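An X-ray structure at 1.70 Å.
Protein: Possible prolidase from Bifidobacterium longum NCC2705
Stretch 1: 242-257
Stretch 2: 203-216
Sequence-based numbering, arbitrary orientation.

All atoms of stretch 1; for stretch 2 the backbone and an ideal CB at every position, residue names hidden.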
# COMPACT_ATOMS: atom_id res chain seq x y z
N ILE A 242 -10.44 6.92 6.06
CA ILE A 242 -10.27 5.52 6.42
C ILE A 242 -9.23 5.33 7.52
O ILE A 242 -8.20 6.00 7.55
CB ILE A 242 -9.87 4.64 5.21
CG1 ILE A 242 -8.59 5.17 4.58
CG2 ILE A 242 -11.00 4.61 4.19
CD1 ILE A 242 -7.98 4.22 3.56
N VAL A 243 -9.52 4.39 8.41
CA VAL A 243 -8.66 4.09 9.55
C VAL A 243 -8.01 2.72 9.44
O VAL A 243 -8.66 1.74 9.10
CB VAL A 243 -9.48 4.15 10.85
CG1 VAL A 243 -8.60 3.81 12.05
CG2 VAL A 243 -10.11 5.53 11.01
N GLY A 244 -6.72 2.68 9.73
CA GLY A 244 -5.98 1.44 9.71
C GLY A 244 -5.46 1.18 11.10
O GLY A 244 -5.14 2.12 11.84
N ALA A 245 -5.40 -0.09 11.49
CA ALA A 245 -4.91 -0.43 12.81
C ALA A 245 -3.89 -1.54 12.66
O ALA A 245 -4.13 -2.53 11.98
CB ALA A 245 -6.05 -0.88 13.71
N HIS A 246 -2.75 -1.35 13.29
CA HIS A 246 -1.71 -2.35 13.25
C HIS A 246 -2.02 -3.28 14.43
O HIS A 246 -2.15 -2.84 15.57
CB HIS A 246 -0.35 -1.64 13.36
CG HIS A 246 0.51 -2.10 14.48
ND1 HIS A 246 1.12 -3.33 14.50
CD2 HIS A 246 0.92 -1.46 15.61
CE1 HIS A 246 1.87 -3.43 15.58
NE2 HIS A 246 1.77 -2.31 16.27
N ALA A 247 -2.19 -4.56 14.13
CA ALA A 247 -2.50 -5.55 15.15
C ALA A 247 -1.88 -6.88 14.76
O ALA A 247 -2.06 -7.34 13.63
CB ALA A 247 -4.01 -5.69 15.29
N GLN A 248 -1.15 -7.49 15.69
CA GLN A 248 -0.51 -8.77 15.43
C GLN A 248 -0.97 -9.89 16.38
O GLN A 248 -0.22 -10.83 16.66
CB GLN A 248 1.03 -8.63 15.48
CG GLN A 248 1.60 -7.68 16.54
CD GLN A 248 1.41 -8.18 17.97
OE1 GLN A 248 2.39 -8.45 18.68
NE2 GLN A 248 0.17 -8.28 18.41
N SER A 249 -2.20 -9.78 16.84
CA SER A 249 -2.78 -10.77 17.74
C SER A 249 -4.28 -10.82 17.52
O SER A 249 -4.89 -9.81 17.18
CB SER A 249 -2.50 -10.41 19.20
OG SER A 249 -3.24 -9.27 19.59
N PRO A 250 -4.89 -11.99 17.72
CA PRO A 250 -6.34 -12.11 17.53
C PRO A 250 -7.14 -11.12 18.38
O PRO A 250 -8.15 -10.58 17.94
CB PRO A 250 -6.62 -13.56 17.91
CG PRO A 250 -5.37 -14.25 17.51
CD PRO A 250 -4.29 -13.30 18.00
N GLU A 251 -6.69 -10.88 19.61
CA GLU A 251 -7.40 -9.95 20.48
C GLU A 251 -7.33 -8.54 19.90
O GLU A 251 -8.32 -7.81 19.91
CB GLU A 251 -6.81 -9.96 21.89
CG GLU A 251 -7.55 -9.06 22.87
CD GLU A 251 -9.05 -9.33 22.92
OE1 GLU A 251 -9.46 -10.48 22.70
OE2 GLU A 251 -9.81 -8.38 23.20
N GLY A 252 -6.16 -8.17 19.38
CA GLY A 252 -5.99 -6.85 18.80
C GLY A 252 -6.84 -6.69 17.56
O GLY A 252 -7.47 -5.66 17.33
N VAL A 253 -6.85 -7.73 16.73
CA VAL A 253 -7.64 -7.70 15.51
C VAL A 253 -9.11 -7.61 15.86
O VAL A 253 -9.84 -6.80 15.29
CB VAL A 253 -7.37 -8.96 14.66
CG1 VAL A 253 -8.32 -9.02 13.48
CG2 VAL A 253 -5.92 -8.94 14.18
N ARG A 254 -9.54 -8.42 16.83
CA ARG A 254 -10.94 -8.43 17.26
C ARG A 254 -11.40 -7.05 17.73
O ARG A 254 -12.44 -6.56 17.29
CB ARG A 254 -11.14 -9.46 18.37
CG ARG A 254 -12.60 -9.70 18.74
CD ARG A 254 -12.73 -10.95 19.59
NE ARG A 254 -14.13 -11.29 19.86
CZ ARG A 254 -14.91 -10.65 20.72
NH1 ARG A 254 -14.44 -9.61 21.41
NH2 ARG A 254 -16.17 -11.04 20.89
N ARG A 255 -10.62 -6.43 18.61
CA ARG A 255 -10.98 -5.12 19.13
C ARG A 255 -11.02 -4.07 18.03
O ARG A 255 -11.91 -3.21 18.02
CB ARG A 255 -9.98 -4.67 20.20
CG ARG A 255 -10.00 -5.52 21.46
CD ARG A 255 -9.10 -4.91 22.52
NE ARG A 255 -9.01 -5.76 23.71
CZ ARG A 255 -8.39 -5.40 24.83
NH1 ARG A 255 -7.80 -4.22 24.92
NH2 ARG A 255 -8.36 -6.23 25.87
N SER A 256 -10.06 -4.13 17.12
CA SER A 256 -10.00 -3.17 16.02
C SER A 256 -11.24 -3.29 15.14
O SER A 256 -11.84 -2.28 14.77
CB SER A 256 -8.75 -3.42 15.17
OG SER A 256 -7.57 -3.19 15.92
N LEU A 257 -11.60 -4.52 14.79
CA LEU A 257 -12.76 -4.76 13.96
C LEU A 257 -14.04 -4.31 14.65
O LEU A 257 -14.91 -3.71 14.02
CB LEU A 257 -12.85 -6.25 13.59
CG LEU A 257 -11.76 -6.75 12.63
CD1 LEU A 257 -11.88 -8.25 12.42
CD2 LEU A 257 -11.89 -6.02 11.30
N UNK A 203 -3.86 6.14 11.34
CA UNK A 203 -3.19 4.91 11.74
C UNK A 203 -3.21 4.78 13.26
O UNK A 203 -2.81 5.71 13.97
CB UNK A 203 -1.75 4.88 11.22
N UNK A 204 -3.68 3.64 13.74
CA UNK A 204 -3.74 3.35 15.17
C UNK A 204 -2.89 2.12 15.44
O UNK A 204 -2.87 1.19 14.64
CB UNK A 204 -5.18 3.14 15.64
N UNK A 205 -2.17 2.12 16.56
CA UNK A 205 -1.38 0.96 16.95
C UNK A 205 -2.25 0.24 17.98
O UNK A 205 -2.33 0.66 19.14
CB UNK A 205 -0.01 1.34 17.50
N UNK A 206 -2.94 -0.81 17.56
CA UNK A 206 -3.82 -1.55 18.47
C UNK A 206 -3.02 -2.46 19.39
O UNK A 206 -3.44 -2.76 20.50
CB UNK A 206 -4.84 -2.37 17.68
N UNK A 207 -1.86 -2.88 18.90
CA UNK A 207 -0.98 -3.77 19.64
C UNK A 207 0.47 -3.36 19.47
O UNK A 207 0.77 -2.35 18.83
CB UNK A 207 -1.18 -5.22 19.19
N UNK A 208 1.38 -4.15 20.05
CA UNK A 208 2.80 -3.89 19.91
C UNK A 208 3.22 -4.39 18.55
O UNK A 208 2.37 -4.83 17.77
CB UNK A 208 3.61 -4.55 21.02
N UNK A 209 4.52 -4.35 18.25
CA UNK A 209 4.99 -4.80 16.94
C UNK A 209 5.27 -6.28 16.78
O UNK A 209 4.99 -7.09 17.67
CB UNK A 209 6.27 -4.04 16.59
N UNK A 210 5.85 -6.64 15.63
CA UNK A 210 6.18 -8.02 15.31
C UNK A 210 7.11 -8.69 16.32
O UNK A 210 7.02 -9.89 16.57
CB UNK A 210 6.82 -8.08 13.92
N UNK A 211 8.01 -7.91 16.92
CA UNK A 211 8.95 -8.45 17.90
C UNK A 211 8.39 -8.46 19.31
O UNK A 211 9.10 -8.79 20.26
CB UNK A 211 10.25 -7.64 17.88
N UNK A 212 7.12 -8.10 19.45
CA UNK A 212 6.47 -8.07 20.76
C UNK A 212 5.57 -9.28 20.96
O UNK A 212 5.19 -9.96 20.00
CB UNK A 212 5.66 -6.78 20.92
N UNK A 213 5.23 -9.55 22.21
CA UNK A 213 4.36 -10.67 22.53
C UNK A 213 2.95 -10.40 22.03
O UNK A 213 2.56 -9.25 21.83
CB UNK A 213 4.35 -10.94 24.04
N UNK A 214 2.19 -11.47 21.81
CA UNK A 214 0.81 -11.35 21.39
C UNK A 214 0.04 -11.30 22.70
O UNK A 214 -0.07 -12.29 23.40
CB UNK A 214 0.36 -12.49 20.48
N UNK A 215 -0.46 -10.11 23.02
CA UNK A 215 -1.17 -9.89 24.26
C UNK A 215 -2.64 -10.29 24.31
O UNK A 215 -3.30 -10.43 23.28
CB UNK A 215 -1.07 -8.40 24.61
N UNK A 216 -3.12 -10.48 25.53
CA UNK A 216 -4.51 -10.82 25.80
C UNK A 216 -4.95 -10.01 27.01
O UNK A 216 -4.14 -9.31 27.62
CB UNK A 216 -4.69 -12.32 26.04

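Position 203 pairs in parallel with Gly 244, its CB on the face of the sheet that carries His 246. On this face a long, flexible chain could run along the sheet toward His 246. The residue is Lys 203: its chain crosses the gap until NZ lies 3.1 Å from CB of His 246, and NZ is hydrogen-bonded elsewhere in the structure.

At 204 the backbone is fully engaged: its N donates to Gly 244 O (2.8 Å) and its O accepts from His 246 N (2.9 Å). The ideal CB, on the face of Ala 245, lies 4.5 Å from Ala 245 CB and 5.0 Å from Val 243 CG1, which suits a branched aliphatic. Ile 204 reaches Val 243 CG1 with CD1 at 3.5 Å.

Position 205 returns to the side of the sheet that carries His 246, its ideal CB 3.5 Å from His 246 CD2. Something small fits most easily, and Ala 205 is that.

At 206 the strand has ended and CB points toward stretch 1, 3.4 Å from both Ser 256 OG and His 246 O, so there is little depth. A small residue is favored; Ala 206 packs its CB against Ala 247 CB at 4.1 Å, while its N donates to His 246 O (3.0 Å).

Position 207 also points toward stretch 1, with extended backbone angles. The backbone N of Gln 248 asks for an acceptor, and Gly 252 leaves space for a methyl, so Ser or Thr would suit. Thr 207 does both jobs: OG1 accepts from Gln 248 N at 3.1 Å and sits over one face of the His 246 ring, while CG2 lies 3.7 Å from Gly 252 CA. A CB on Gly 252 would clash with that methyl.

Positions 208 and 209 would point a CB away. At 209 there is room for one, so stretch 1 does not demand glycine; both are glycine, Gly 208 and Gly 209.

Positions 210 and 211 face away, within a type I turn from 209 to 212, and many residues would serve: Val 210 and Thr 211. At 212 a short acceptor could tie the turn, and Asp 212 OD2 takes the amide of Gly 209 N at 2.7 Å. Position 213, pointing away, is undemanding: Ala 213.

At 214 CB runs sideways, near Ser 249 CB, and Gln 248 O invites a donor on a chain of some length; Lys, Arg or Gln could try. Gln 214 NE2 donates to Gln 248 O at 2.8 Å.

Positions 215 and 216 point sideways and constrain little: Glu 215 and Ile 216, whose ends lead away.

Stretch 2 203-216: KIAATGGVTDAQEI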
# COMPACT_ATOMS: atom_id res chain seq x y z
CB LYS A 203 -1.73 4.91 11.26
CG LYS A 203 -0.91 3.74 11.79
CD LYS A 203 -1.49 2.40 11.35
CE LYS A 203 -0.49 1.28 11.60
NZ LYS A 203 -0.87 0.05 10.85
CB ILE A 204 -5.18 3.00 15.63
CG1 ILE A 204 -6.16 4.11 15.26
CG2 ILE A 204 -5.21 2.77 17.14
CD1 ILE A 204 -7.62 3.70 15.45
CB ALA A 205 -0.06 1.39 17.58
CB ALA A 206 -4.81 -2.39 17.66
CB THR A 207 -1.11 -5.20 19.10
OG1 THR A 207 -0.65 -5.22 17.74
CG2 THR A 207 -2.55 -5.67 19.14
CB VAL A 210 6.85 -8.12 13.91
CG1 VAL A 210 7.34 -9.54 13.66
CG2 VAL A 210 5.85 -7.72 12.83
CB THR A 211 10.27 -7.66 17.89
OG1 THR A 211 10.01 -6.29 18.20
CG2 THR A 211 10.95 -7.76 16.53
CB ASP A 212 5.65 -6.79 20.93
CG ASP A 212 6.51 -5.55 21.01
OD1 ASP A 212 7.50 -5.54 21.78
OD2 ASP A 212 6.20 -4.56 20.30
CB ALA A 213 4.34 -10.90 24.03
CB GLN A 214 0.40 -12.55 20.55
CG GLN A 214 1.18 -12.65 19.25
CD GLN A 214 0.79 -13.84 18.41
OE1 GLN A 214 0.94 -14.99 18.83
NE2 GLN A 214 0.28 -13.57 17.21
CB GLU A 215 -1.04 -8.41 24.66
CG GLU A 215 0.33 -8.02 25.19
CD GLU A 215 0.61 -8.60 26.56
OE1 GLU A 215 -0.23 -8.40 27.47
OE2 GLU A 215 1.66 -9.24 26.74
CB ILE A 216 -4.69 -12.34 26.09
CG1 ILE A 216 -3.60 -12.84 27.05
CG2 ILE A 216 -4.64 -13.13 24.79
CD1 ILE A 216 -3.89 -12.55 28.51
O HOH W 1 -0.61 -8.05 20.92
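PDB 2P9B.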